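Local coordinates for hydrolase (PDB 5HOE), which removes acetyl groups from carbohydrates as an octameric acetylesterase of the GDSL-like (SGNH) hydrolase family, at the interface of chains A and B. Numbering follows the deposited sequence. Chains: chain A/B, Hydrolase.

The interface of chains A and B. Residues chain A 123, 126-127; chain B 77-78.
Helix 118-133 of chain A meets a loop of chain B, where B:Asn78 reaches between A:Asn123 and A:Lys127, one helical turn apart. The side-chain amide of B:Asn78 does most of the touching. Its ND2 donates a hydrogen bond to the backbone carbonyl O of A:Asn123, 2.9 Å away. The bond is fairly straight, 160° at the hydrogen. The acceptor lies close to the amide plane of B:Asn78, but the donor sits well above the carbonyl plane of A:Asn123 and off its lone pairs. CG of B:Asn78 stands anti to its own carbonyl carbon and beside its backbone N (chi1 -69°), which sends the amide out towards the helix.

On one side the amide has that of A:Asn123 as a neighbour. The two planes are nearly parallel, 11° apart, and the two ND2 atoms of A:Asn123 and B:Asn78 are 3.5 Å apart. The amides are offset, with ND2 of B:Asn78 above and just outside the OD1/ND2 edge of A:Asn123. On the other side lies the aliphatic part of A:Lys127. Its CB is 3.6 Å from CG of B:Asn78, and CB and CD both pass near OD1. The extended lysine chain continues past the amide towards B:Pro77. There its terminal nitrogen NZ is 2.8 Å from water 1, which in turn is 2.6 Å from the backbone O of B:Pro77. NZ of A:Lys127 and O of B:Pro77 are 4.0 Å apart, so the link runs through the water.

With an alanine at B:Asn78, the carbonyl of A:Asn123 would probably lose its donor from chain B, and a gap would be likely to open between A:Asn123 and the lysine chain. The protein is an octamer, and this small patch of mixed polar and aliphatic contacts is part of one contact between its subunits. It probably helps set how the loop of one subunit lies on the helix of the next.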
# COMPACT_ATOMS: atom_id res chain seq x y z
N ASN A 123 -0.35 25.70 -1.68
CA ASN A 123 -1.39 24.70 -1.90
C ASN A 123 -1.50 23.72 -0.73
O ASN A 123 -2.59 23.23 -0.43
CB ASN A 123 -1.15 23.97 -3.21
CG ASN A 123 -2.36 23.20 -3.68
OD1 ASN A 123 -3.45 23.76 -3.83
ND2 ASN A 123 -2.17 21.91 -3.93
N GLY A 126 -3.40 25.38 1.69
CA GLY A 126 -4.79 25.30 1.26
C GLY A 126 -5.45 24.00 1.69
O GLY A 126 -6.63 23.99 2.04
N LYS A 127 -4.69 22.90 1.65
CA LYS A 127 -5.21 21.63 2.15
C LYS A 127 -5.62 21.75 3.61
O LYS A 127 -6.69 21.26 4.01
CB LYS A 127 -4.15 20.53 1.98
CG LYS A 127 -4.63 19.16 2.38
CD LYS A 127 -3.55 18.12 2.22
CE LYS A 127 -4.08 16.74 2.56
NZ LYS A 127 -3.01 15.68 2.52
N PRO B 77 -3.49 16.21 -4.96
CA PRO B 77 -2.95 16.01 -3.60
C PRO B 77 -3.91 16.43 -2.50
O PRO B 77 -3.77 15.96 -1.37
CB PRO B 77 -1.67 16.86 -3.58
CG PRO B 77 -1.85 17.88 -4.64
CD PRO B 77 -2.71 17.21 -5.72
N ASN B 78 -4.88 17.30 -2.79
CA ASN B 78 -5.75 17.83 -1.76
C ASN B 78 -7.15 17.22 -1.77
O ASN B 78 -7.94 17.53 -0.88
CB ASN B 78 -5.85 19.35 -1.89
CG ASN B 78 -4.54 20.05 -1.55
OD1 ASN B 78 -3.51 19.41 -1.31
ND2 ASN B 78 -4.59 21.38 -1.52
O HOH W 1 -1.66 15.58 0.10